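Local coordinates for protein nodulation fucosyltransferase NodZ (PDB 2HHC) that belongs to the NodZ family of bacterial fucosyltransferases, a group of nodulation proteins within the GT-B clan of glycosyltransferases, at residues Asp72-Val75 and Asn76-Ser79; Phe84-Arg87 and Trp88-Arg91; Asn90-Ser93 and Ile94-Ile97; Ile104-Glu107 and Arg108-Thr112. All coordinates share one frame; numbering follows the deposited sequence.

Contact 1: Asp72-Val75 and Asn76-Ser79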
loop_
_atom_site.group_PDB
_atom_site.type_symbol
_atom_site.label_atom_id
_atom_site.label_comp_id
_atom_site.label_asym_id
_atom_site.label_seq_id
_atom_site.Cartn_x
_atom_site.Cartn_y
_atom_site.Cartn_z
ATOM N N ASP A 72 -10.614 -14.910 0.040
ATOM C CA ASP A 72 -9.929 -16.080 -0.393
ATOM C C ASP A 72 -10.422 -16.643 -1.719
ATOM O O ASP A 72 -10.976 -15.875 -2.510
ATOM C CB ASP A 72 -9.972 -17.084 0.720
ATOM C CG ASP A 72 -11.394 -17.519 1.093
ATOM O OD1 ASP A 72 -12.318 -17.353 0.271
ATOM O OD2 ASP A 72 -11.578 -18.047 2.219
ATOM N N ASP A 73 -10.203 -17.907 -2.011
ATOM C CA ASP A 73 -10.573 -18.426 -3.318
ATOM C C ASP A 73 -12.073 -18.590 -3.545
ATOM O O ASP A 73 -12.496 -18.937 -4.639
ATOM C CB ASP A 73 -9.709 -19.613 -3.762
ATOM C CG ASP A 73 -8.232 -19.203 -4.259
ATOM O OD1 ASP A 73 -7.436 -20.166 -4.316
ATOM O OD2 ASP A 73 -7.873 -18.031 -4.646
ATOM N N ARG A 74 -12.902 -18.317 -2.545
ATOM C CA ARG A 74 -14.345 -18.270 -2.764
ATOM C C ARG A 74 -14.715 -17.239 -3.842
ATOM O O ARG A 74 -15.765 -17.371 -4.467
ATOM C CB ARG A 74 -15.089 -17.988 -1.470
ATOM C CG ARG A 74 -15.135 -19.174 -0.583
ATOM C CD ARG A 74 -15.816 -18.866 0.782
ATOM N NE ARG A 74 -14.921 -18.028 1.551
ATOM C CZ ARG A 74 -15.220 -17.372 2.664
ATOM N NH1 ARG A 74 -16.436 -17.416 3.150
ATOM N NH2 ARG A 74 -14.268 -16.662 3.262
ATOM N N VAL A 75 -13.867 -16.263 -4.116
ATOM C CA VAL A 75 -14.138 -15.368 -5.260
ATOM C C VAL A 75 -14.318 -16.132 -6.593
ATOM O O VAL A 75 -14.954 -15.625 -7.519
ATOM C CB VAL A 75 -13.068 -14.260 -5.358
ATOM C CG1 VAL A 75 -13.099 -13.405 -4.122
ATOM C CG2 VAL A 75 -11.687 -14.813 -5.649
ATOM N N ASN A 76 -13.735 -17.320 -6.704
ATOM C CA ASN A 76 -13.839 -18.156 -7.895
ATOM C C ASN A 76 -15.027 -19.109 -7.859
ATOM O O ASN A 76 -15.258 -19.851 -8.830
ATOM C CB ASN A 76 -12.569 -18.966 -8.074
ATOM C CG ASN A 76 -11.401 -18.127 -8.492
ATOM O OD1 ASN A 76 -11.563 -17.151 -9.215
ATOM N ND2 ASN A 76 -10.216 -18.428 -7.964
ATOM N N GLN A 77 -15.779 -19.133 -6.751
ATOM C CA GLN A 77 -16.961 -19.983 -6.652
ATOM C C GLN A 77 -18.288 -19.197 -6.579
ATOM O O GLN A 77 -19.314 -19.611 -7.142
ATOM C CB GLN A 77 -16.867 -20.852 -5.367
ATOM C CG GLN A 77 -15.498 -21.527 -5.007
ATOM C CD GLN A 77 -15.369 -21.980 -3.527
ATOM O OE1 GLN A 77 -16.353 -22.343 -2.869
ATOM N NE2 GLN A 77 -14.140 -21.978 -3.021
ATOM N N LEU A 78 -18.283 -18.103 -5.858
ATOM C CA LEU A 78 -19.468 -17.312 -5.582
ATOM C C LEU A 78 -19.822 -16.436 -6.771
ATOM O O LEU A 78 -18.917 -15.971 -7.489
ATOM C CB LEU A 78 -19.213 -16.406 -4.353
ATOM C CG LEU A 78 -18.970 -17.240 -3.083
ATOM C CD1 LEU A 78 -18.479 -16.366 -1.946
ATOM C CD2 LEU A 78 -20.220 -18.013 -2.665
ATOM N N SER A 79 -21.116 -16.245 -6.992
ATOM C CA SER A 79 -21.659 -15.368 -7.990
ATOM C C SER A 79 -22.199 -14.135 -7.293
ATOM O O SER A 79 -23.332 -14.130 -6.769
ATOM C CB SER A 79 -22.792 -16.043 -8.749
ATOM O OG SER A 79 -22.294 -17.072 -9.587
HETATM O O HOH W 1 -16.516 -16.614 -9.728
#
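The carbonyl oxygen of Arg74 is held by two backbone N-H groups from the residues that follow. Leu78 N arrives almost end-on to the carbonyl at 3.0 Å from Arg74 O, while Gln77 N, 2.9 Å from Arg74 O, comes from above the carbonyl plane. One residue earlier, Asn76 N donates to Asp73 O at 2.9 Å, within the 3-10 turn. The start of this turn is set by an Asx turn: Asp72 OD1 accepts from Arg74 N (3.0 Å) and also from Arg74 NE (3.0 Å), the latter on its syn lone pair. Arg74 NH2 reaches the companion oxygen, Asp72 OD2, which completes a side-on salt bridge, NE to OD1 and NH2 to OD2. The arginine can curl back like this because its chain bends about the CG-CD bond (chi3 -71°). Its aliphatic root serves another neighbour: Leu78 CD1 touches CB of Arg74 at 3.8 Å. Asp73 and Asn76 run alongside each other in the same direction, yet their polar ends are engaged with another loop, Asp73 OD2 with Asn52 N in the conformer described here, and Asn76 with Arg41 and Phe50 O. A water donates to Val75 O at 2.9 Å and, more weakly, to Leu78 O. In this exposed loop after strand 67-70, the chemistry implies a turn fixed at both ends: one aspartate orders the backbone and the arginine at its start, and one carbonyl gathers the chain at its exit.

Contact 2: Phe84-Arg87 and Trp88-Arg91. With PO4 (phosphate ion), chain B.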
loop_
_atom_site.group_PDB
_atom_site.type_symbol
_atom_site.label_atom_id
_atom_site.label_comp_id
_atom_site.label_asym_id
_atom_site.label_seq_id
_atom_site.Cartn_x
_atom_site.Cartn_y
_atom_site.Cartn_z
ATOM N N PHE A 84 -25.011 -4.173 -10.789
ATOM C CA PHE A 84 -23.690 -3.712 -10.395
ATOM C C PHE A 84 -23.533 -2.195 -10.526
ATOM O O PHE A 84 -24.186 -1.532 -11.302
ATOM C CB PHE A 84 -22.622 -4.424 -11.254
ATOM C CG PHE A 84 -22.705 -5.939 -11.180
ATOM C CD1 PHE A 84 -22.137 -6.648 -10.128
ATOM C CD2 PHE A 84 -23.456 -6.635 -12.090
ATOM C CE1 PHE A 84 -22.309 -8.004 -10.040
ATOM C CE2 PHE A 84 -23.620 -8.003 -11.974
ATOM C CZ PHE A 84 -23.065 -8.670 -10.993
ATOM N N PHE A 85 -22.613 -1.661 -9.738
ATOM C CA PHE A 85 -22.116 -0.297 -9.869
ATOM C C PHE A 85 -20.586 -0.402 -9.745
ATOM O O PHE A 85 -20.079 -1.108 -8.879
ATOM C CB PHE A 85 -22.637 0.583 -8.727
ATOM C CG PHE A 85 -22.243 2.029 -8.853
ATOM C CD1 PHE A 85 -20.995 2.464 -8.421
ATOM C CD2 PHE A 85 -23.070 2.927 -9.448
ATOM C CE1 PHE A 85 -20.614 3.796 -8.591
ATOM C CE2 PHE A 85 -22.695 4.255 -9.585
ATOM C CZ PHE A 85 -21.481 4.676 -9.146
ATOM N N PRO A 86 -19.810 0.332 -10.543
ATOM C CA PRO A 86 -20.253 1.227 -11.627
ATOM C C PRO A 86 -21.025 0.498 -12.740
ATOM O O PRO A 86 -20.990 -0.727 -12.853
ATOM C CB PRO A 86 -18.925 1.775 -12.146
ATOM C CG PRO A 86 -18.006 1.717 -10.989
ATOM C CD PRO A 86 -18.355 0.402 -10.349
ATOM N N ARG A 87 -21.753 1.262 -13.532
ATOM C CA ARG A 87 -22.705 0.675 -14.493
ATOM C C ARG A 87 -22.023 -0.182 -15.551
ATOM O O ARG A 87 -22.626 -1.109 -16.083
ATOM C CB ARG A 87 -23.566 1.767 -15.136
ATOM C CG ARG A 87 -24.422 2.429 -14.088
ATOM C CD ARG A 87 -25.484 3.413 -14.586
ATOM N NE ARG A 87 -25.483 4.622 -13.738
ATOM C CZ ARG A 87 -25.600 4.639 -12.396
ATOM N NH1 ARG A 87 -25.754 3.517 -11.680
ATOM N NH2 ARG A 87 -25.563 5.798 -11.740
ATOM N N TRP A 88 -20.762 0.122 -15.831
ATOM C CA TRP A 88 -19.975 -0.693 -16.792
ATOM C C TRP A 88 -20.019 -2.175 -16.501
ATOM O O TRP A 88 -20.043 -2.967 -17.407
ATOM C CB TRP A 88 -18.528 -0.224 -16.751
ATOM C CG TRP A 88 -17.591 -0.835 -17.759
ATOM C CD1 TRP A 88 -17.292 -0.339 -18.980
ATOM C CD2 TRP A 88 -16.748 -1.979 -17.558
ATOM N NE1 TRP A 88 -16.310 -1.125 -19.582
ATOM C CE2 TRP A 88 -16.004 -2.157 -18.760
ATOM C CE3 TRP A 88 -16.585 -2.902 -16.526
ATOM C CZ2 TRP A 88 -15.042 -3.174 -18.910
ATOM C CZ3 TRP A 88 -15.666 -3.968 -16.728
ATOM C CH2 TRP A 88 -14.910 -4.067 -17.894
ATOM N N TRP A 89 -20.098 -2.539 -15.232
ATOM C CA TRP A 89 -20.072 -3.913 -14.783
ATOM C C TRP A 89 -21.351 -4.660 -15.085
ATOM O O TRP A 89 -21.406 -5.879 -14.870
ATOM C CB TRP A 89 -19.709 -3.997 -13.281
ATOM C CG TRP A 89 -18.248 -3.604 -13.113
ATOM C CD1 TRP A 89 -17.725 -2.352 -12.976
ATOM C CD2 TRP A 89 -17.131 -4.504 -13.181
ATOM N NE1 TRP A 89 -16.359 -2.418 -12.935
ATOM C CE2 TRP A 89 -15.965 -3.720 -13.061
ATOM C CE3 TRP A 89 -17.007 -5.879 -13.305
ATOM C CZ2 TRP A 89 -14.681 -4.276 -13.094
ATOM C CZ3 TRP A 89 -15.740 -6.428 -13.313
ATOM C CH2 TRP A 89 -14.589 -5.633 -13.205
ATOM N N ASN A 90 -22.374 -3.960 -15.569
ATOM C CA ASN A 90 -23.590 -4.648 -16.043
ATOM C C ASN A 90 -23.507 -5.092 -17.519
ATOM O O ASN A 90 -24.417 -5.778 -17.995
ATOM C CB ASN A 90 -24.796 -3.730 -15.873
ATOM C CG ASN A 90 -25.089 -3.428 -14.428
ATOM O OD1 ASN A 90 -25.336 -4.322 -13.643
ATOM N ND2 ASN A 90 -25.048 -2.189 -14.084
ATOM N N ARG A 91 -22.460 -4.655 -18.213
ATOM C CA ARG A 91 -22.275 -4.981 -19.648
ATOM C C ARG A 91 -22.009 -6.460 -19.811
ATOM O O ARG A 91 -21.414 -7.077 -18.935
ATOM C CB ARG A 91 -21.141 -4.133 -20.246
ATOM C CG ARG A 91 -21.450 -2.656 -20.218
ATOM C CD ARG A 91 -20.651 -1.791 -21.160
ATOM N NE ARG A 91 -20.525 -0.428 -20.628
ATOM C CZ ARG A 91 -21.525 0.440 -20.419
ATOM N NH1 ARG A 91 -22.774 0.143 -20.716
ATOM N NH2 ARG A 91 -21.262 1.633 -19.901
HETATM P P PO4 B . -19.722 3.725 -16.881
HETATM O O1 PO4 B . -18.769 4.849 -17.307
HETATM O O2 PO4 B . -19.305 2.984 -15.552
HETATM O O3 PO4 B . -21.090 4.349 -16.748
HETATM O O4 PO4 B . -19.798 2.761 -18.050
#
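Asn90 folds back on Phe84 and ties the start of the short strand 84-85 to the 3-10 turn after it, at the first strand of a beta-alpha-beta unit. Its amide pairs with the backbone of a single residue: Phe84 N donates to Asn90 OD1 at 2.9 Å, and Asn90 ND2 returns a bond to Phe84 O at 3.0 Å, tilted from the amide plane. A weak third bond runs from ND2 to Arg87 O. With CG anti to its own carbonyl carbon (chi1 -65°), Asn90 swings its amide toward the strand rather than outward. The backbone closes the turn through Trp89 N to Pro86 O and Asn90 N to Arg87 O, just beyond the cis peptide bond that precedes Pro86.

The inner side is closely packed. Phe84 CB meets Trp89 CB at 3.6 Å, Pro86 CD lies against Trp89 CD1 at 3.9 Å, and Pro86 O sits at the edge of the Trp89 indole. Trp88 CE3 rests over one face of that indole, toward its rim. Both Pro86 and Trp88 are buried, covered by helix 101-116, and Trp89 adds contacts with strand 125-128. The outer side is looser and polar. Arg87 and Arg91 are exposed, and a phosphate ion, probably carried over from the crystallisation liquor, lies beside the turn. Arg91, its chain extended from CG to NE, makes only a weak and doubtful approach to it through NH2, in one of two conformers. The firmer bond comes from the backbone, Trp88 N donating to phosphate O2 at 3.2 Å.

Contact 3: Asn90-Ser93 and Ile94-Ile97. With PO4 (phosphate ion), chain B.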
loop_
_atom_site.group_PDB
_atom_site.type_symbol
_atom_site.label_atom_id
_atom_site.label_comp_id
_atom_site.label_asym_id
_atom_site.label_seq_id
_atom_site.Cartn_x
_atom_site.Cartn_y
_atom_site.Cartn_z
ATOM N N ASN A 90 -22.374 -3.960 -15.569
ATOM C CA ASN A 90 -23.590 -4.648 -16.043
ATOM C C ASN A 90 -23.507 -5.092 -17.519
ATOM O O ASN A 90 -24.417 -5.778 -17.995
ATOM C CB ASN A 90 -24.796 -3.730 -15.873
ATOM C CG ASN A 90 -25.089 -3.428 -14.428
ATOM O OD1 ASN A 90 -25.336 -4.322 -13.643
ATOM N ND2 ASN A 90 -25.048 -2.189 -14.084
ATOM N N ARG A 91 -22.460 -4.655 -18.213
ATOM C CA ARG A 91 -22.275 -4.981 -19.648
ATOM C C ARG A 91 -22.009 -6.460 -19.811
ATOM O O ARG A 91 -21.414 -7.077 -18.935
ATOM C CB ARG A 91 -21.141 -4.133 -20.246
ATOM C CG ARG A 91 -21.450 -2.656 -20.218
ATOM C CD ARG A 91 -20.651 -1.791 -21.160
ATOM N NE ARG A 91 -20.525 -0.428 -20.628
ATOM C CZ ARG A 91 -21.525 0.440 -20.419
ATOM N NH1 ARG A 91 -22.774 0.143 -20.716
ATOM N NH2 ARG A 91 -21.262 1.633 -19.901
ATOM N N PRO A 92 -22.389 -7.021 -20.968
ATOM C CA PRO A 92 -22.014 -8.402 -21.250
ATOM C C PRO A 92 -20.520 -8.616 -21.192
ATOM O O PRO A 92 -19.763 -7.676 -21.480
ATOM C CB PRO A 92 -22.515 -8.592 -22.657
ATOM C CG PRO A 92 -23.682 -7.647 -22.774
ATOM C CD PRO A 92 -23.187 -6.439 -22.051
ATOM N N SER A 93 -20.088 -9.815 -20.809
ATOM C CA SER A 93 -18.656 -10.087 -20.659
ATOM C C SER A 93 -17.832 -9.848 -21.916
ATOM O O SER A 93 -16.708 -9.336 -21.832
ATOM C CB SER A 93 -18.482 -11.538 -20.176
ATOM O OG SER A 93 -19.010 -11.665 -18.853
ATOM N N ILE A 94 -18.380 -10.131 -23.089
ATOM C CA ILE A 94 -17.648 -9.824 -24.338
ATOM C C ILE A 94 -17.371 -8.308 -24.471
ATOM O O ILE A 94 -16.349 -7.876 -25.071
ATOM C CB ILE A 94 -18.366 -10.432 -25.561
ATOM C CG1 ILE A 94 -17.503 -10.351 -26.847
ATOM C CG2 ILE A 94 -19.658 -9.744 -25.834
ATOM C CD1 ILE A 94 -16.231 -11.184 -26.787
ATOM N N ASP A 95 -18.265 -7.499 -23.923
ATOM C CA ASP A 95 -18.099 -6.045 -23.982
ATOM C C ASP A 95 -17.182 -5.516 -22.923
ATOM O O ASP A 95 -16.889 -4.319 -22.910
ATOM C CB ASP A 95 -19.462 -5.324 -23.804
ATOM C CG ASP A 95 -20.401 -5.449 -24.984
ATOM O OD1 ASP A 95 -20.153 -6.056 -26.035
ATOM O OD2 ASP A 95 -21.526 -4.883 -24.874
ATOM N N CYS A 96 -16.702 -6.379 -22.023
ATOM C CA CYS A 96 -15.852 -5.969 -20.914
ATOM C C CYS A 96 -14.382 -6.364 -21.152
ATOM O O CYS A 96 -13.526 -6.049 -20.335
ATOM C CB CYS A 96 -16.349 -6.582 -19.599
ATOM S SG CYS A 96 -17.899 -5.773 -19.055
ATOM N N ILE A 97 -14.107 -6.978 -22.293
ATOM C CA ILE A 97 -12.717 -7.309 -22.684
ATOM C C ILE A 97 -11.910 -6.004 -22.757
ATOM O O ILE A 97 -10.786 -5.938 -22.272
ATOM C CB ILE A 97 -12.678 -8.057 -24.002
ATOM C CG1 ILE A 97 -13.372 -9.426 -23.951
ATOM C CG2 ILE A 97 -11.245 -8.274 -24.491
ATOM C CD1 ILE A 97 -12.694 -10.418 -23.091
HETATM P P PO4 B . -19.722 3.725 -16.881
HETATM O O1 PO4 B . -18.769 4.849 -17.307
HETATM O O2 PO4 B . -19.305 2.984 -15.552
HETATM O O3 PO4 B . -21.090 4.349 -16.748
HETATM O O4 PO4 B . -19.798 2.761 -18.050
#
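Asp95 lies alongside Pro92 in a tight surface turn in which side-chain rotation decides what touches. In Asp95, CG stands opposite the carbonyl carbon and beside the backbone N (chi1 -71°), and the carboxylate therefore follows the flank of the proline ring, the two groups extending in a common direction. Asp95 OD2 comes within 3.6 Å of Pro92 CD, a contact of a carboxylate oxygen with a ring methylene. Beneath it, Asp95 N donates to Pro92 O at 2.9 Å, and the next step of the turn repeats the pattern with Cys96 N donating to Ser93 O at 3.0 Å. Both bonds join residues three apart.

Cys96 has a comparable first torsion (chi1 -72°), which turns its thiol back over the preceding residues: SG lies 3.6 Å from Pro92 O and 3.8 Å from Arg91 CB. Arg91 thus contributes its CB here, where Asp95 CB also approaches it at 4.1 Å, while its long chain leads away to a phosphate ion. The charged ends of Arg91 and Asp95 do not meet, NE and OD2 being 6.2 Å apart. Ile94 is the outlier: its CG1 is anti to the backbone N, and the CG2 branch grazes Pro92 CB loosely.

The whole turn lies at the surface, far from the centre of the chain, on the long connection between strand 84-85 and helix 101-116; Cys96, less exposed than its neighbours, packs on Trp88 of the turn after strand 84-85.

Contact 4: Ile104-Glu107 and Arg108-Thr112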
loop_
_atom_site.group_PDB
_atom_site.type_symbol
_atom_site.label_atom_id
_atom_site.label_comp_id
_atom_site.label_asym_id
_atom_site.label_seq_id
_atom_site.Cartn_x
_atom_site.Cartn_y
_atom_site.Cartn_z
ATOM N N ILE A 104 -11.209 3.071 -16.414
ATOM C CA ILE A 104 -10.830 2.872 -15.042
ATOM C C ILE A 104 -10.904 4.217 -14.287
ATOM O O ILE A 104 -11.423 4.280 -13.164
ATOM C CB ILE A 104 -9.405 2.270 -14.954
ATOM C CG1 ILE A 104 -9.343 0.891 -15.649
ATOM C CG2 ILE A 104 -8.923 2.208 -13.534
ATOM C CD1 ILE A 104 -7.882 0.381 -15.861
ATOM N N PHE A 105 -10.413 5.262 -14.931
ATOM C CA PHE A 105 -10.444 6.626 -14.329
ATOM C C PHE A 105 -11.870 7.167 -14.144
ATOM O O PHE A 105 -12.186 7.744 -13.115
ATOM C CB PHE A 105 -9.616 7.633 -15.106
ATOM C CG PHE A 105 -8.146 7.285 -15.197
ATOM C CD1 PHE A 105 -7.547 6.505 -14.238
ATOM C CD2 PHE A 105 -7.392 7.707 -16.289
ATOM C CE1 PHE A 105 -6.213 6.167 -14.318
ATOM C CE2 PHE A 105 -6.019 7.367 -16.373
ATOM C CZ PHE A 105 -5.457 6.592 -15.364
ATOM N N ARG A 106 -12.722 6.907 -15.114
ATOM C CA ARG A 106 -14.143 7.225 -14.997
ATOM C C ARG A 106 -14.735 6.515 -13.781
ATOM O O ARG A 106 -15.501 7.111 -13.007
ATOM C CB ARG A 106 -14.813 6.795 -16.297
ATOM C CG ARG A 106 -16.300 6.895 -16.412
ATOM C CD ARG A 106 -16.694 6.559 -17.864
ATOM N NE ARG A 106 -15.827 7.289 -18.799
ATOM C CZ ARG A 106 -15.126 6.802 -19.847
ATOM N NH1 ARG A 106 -15.144 5.531 -20.217
ATOM N NH2 ARG A 106 -14.423 7.653 -20.604
ATOM N N GLU A 107 -14.382 5.252 -13.574
ATOM C CA GLU A 107 -14.927 4.549 -12.439
ATOM C C GLU A 107 -14.401 5.062 -11.120
ATOM O O GLU A 107 -15.148 5.175 -10.167
ATOM C CB GLU A 107 -14.698 3.029 -12.575
ATOM C CG GLU A 107 -15.525 2.448 -13.718
ATOM C CD GLU A 107 -15.348 0.958 -13.940
ATOM O OE1 GLU A 107 -15.004 0.240 -13.002
ATOM O OE2 GLU A 107 -15.616 0.502 -15.070
ATOM N N ARG A 108 -13.127 5.428 -11.039
ATOM C CA ARG A 108 -12.630 6.107 -9.844
ATOM C C ARG A 108 -13.530 7.283 -9.504
ATOM O O ARG A 108 -13.884 7.507 -8.348
ATOM C CB ARG A 108 -11.195 6.560 -10.091
ATOM C CG ARG A 108 -10.545 7.377 -8.957
ATOM C CD ARG A 108 -9.297 8.044 -9.431
ATOM N NE ARG A 108 -9.718 9.027 -10.434
ATOM C CZ ARG A 108 -9.080 9.430 -11.553
ATOM N NH1 ARG A 108 -7.855 9.012 -11.878
ATOM N NH2 ARG A 108 -9.668 10.292 -12.349
ATOM N N ASP A 109 -13.845 8.075 -10.516
ATOM C CA ASP A 109 -14.633 9.279 -10.294
ATOM C C ASP A 109 -16.072 8.955 -9.916
ATOM O O ASP A 109 -16.649 9.616 -9.052
ATOM C CB ASP A 109 -14.622 10.138 -11.518
ATOM C CG ASP A 109 -13.250 10.717 -11.818
ATOM O OD1 ASP A 109 -12.363 10.661 -10.941
ATOM O OD2 ASP A 109 -13.093 11.243 -12.939
ATOM N N GLU A 110 -16.640 7.943 -10.560
ATOM C CA GLU A 110 -18.000 7.502 -10.264
ATOM C C GLU A 110 -18.084 6.977 -8.839
ATOM O O GLU A 110 -19.040 7.273 -8.115
ATOM C CB GLU A 110 -18.419 6.429 -11.275
ATOM C CG GLU A 110 -18.654 7.022 -12.626
ATOM C CD GLU A 110 -18.749 6.067 -13.770
ATOM O OE1 GLU A 110 -18.818 4.879 -13.564
ATOM O OE2 GLU A 110 -18.829 6.552 -14.927
ATOM N N LEU A 111 -17.089 6.225 -8.417
ATOM C CA LEU A 111 -17.073 5.689 -7.049
ATOM C C LEU A 111 -16.897 6.813 -6.016
ATOM O O LEU A 111 -17.512 6.803 -4.963
ATOM C CB LEU A 111 -15.953 4.671 -6.911
ATOM C CG LEU A 111 -16.188 3.325 -7.625
ATOM C CD1 LEU A 111 -14.873 2.598 -7.740
ATOM C CD2 LEU A 111 -17.229 2.474 -6.855
ATOM N N THR A 112 -16.067 7.793 -6.361
ATOM C CA THR A 112 -15.801 8.925 -5.480
ATOM C C THR A 112 -17.103 9.673 -5.213
ATOM O O THR A 112 -17.446 9.939 -4.051
ATOM C CB THR A 112 -14.732 9.836 -6.105
ATOM O OG1 THR A 112 -13.518 9.096 -6.205
ATOM C CG2 THR A 112 -14.457 11.033 -5.224
#
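The guanidinium of Arg108 lies flat against the backbone of Phe105, with Phe105 CA 4.1 Å above the centre of the group and Phe105 O likewise over a face. The phenyl ring is turned almost parallel to it, the planes 10° apart, yet Arg108 NH1 meets Phe105 CD1 obliquely, at 3.5 Å. At the edge of the guanidinium, in its plane, sits Asp109 OD1, which accepts both NE (3.2 Å) and NH2 (3.1 Å) in a side-on salt bridge to one oxygen, from the same face of the carboxylate. A bend about CG-CD (chi3 66°) brings the arginine tip back to these neighbours. On another side of the helix, Arg106 and Glu110, four residues apart, run alongside each other. Their charged ends stay apart, and the Arg106 guanidinium is held instead by Gln103 and Glu102. Regular i to i+4 bonds underlie all of this, such as Glu110 N to Arg106 O at 2.8 Å. Near the end of the segment, Thr112 OG1 also donates to Arg108 O (2.7 Å), from the face opposite to that used by Thr112 N, and has Arg135 NE as a second partner. Buried Glu107, salt-bridged to Arg99, and Leu111 look inward. Helix 101-116 links strand 84-85 to strand 125-128 in a beta-alpha-beta unit, with Leu111 and Glu110 packing on Phe85.

The four contacts run in order along the chain, contacts 2 and 3 overlapping, and the last three form a connected set. Contacts 2 and 3 share Asn90 and Arg91, have centres about 9 Å apart, and touch where Trp88 CH2 meets Cys96 CB at 3.4 Å; one phosphate ion is common to both and lies about 3 Å from the Arg106 side chain of contact 4. Contact 4, its centre about 12 Å from that of contact 2, is joined to it by Trp89 NE1, hydrogen-bonded to Glu107 OE1 at 3.0 Å, and by Pro86 CB packing on Glu110 OE1. Contact 1 stands apart, its nearest atoms about 7 Å from contact 2, with Leu78 near a different phosphate ion.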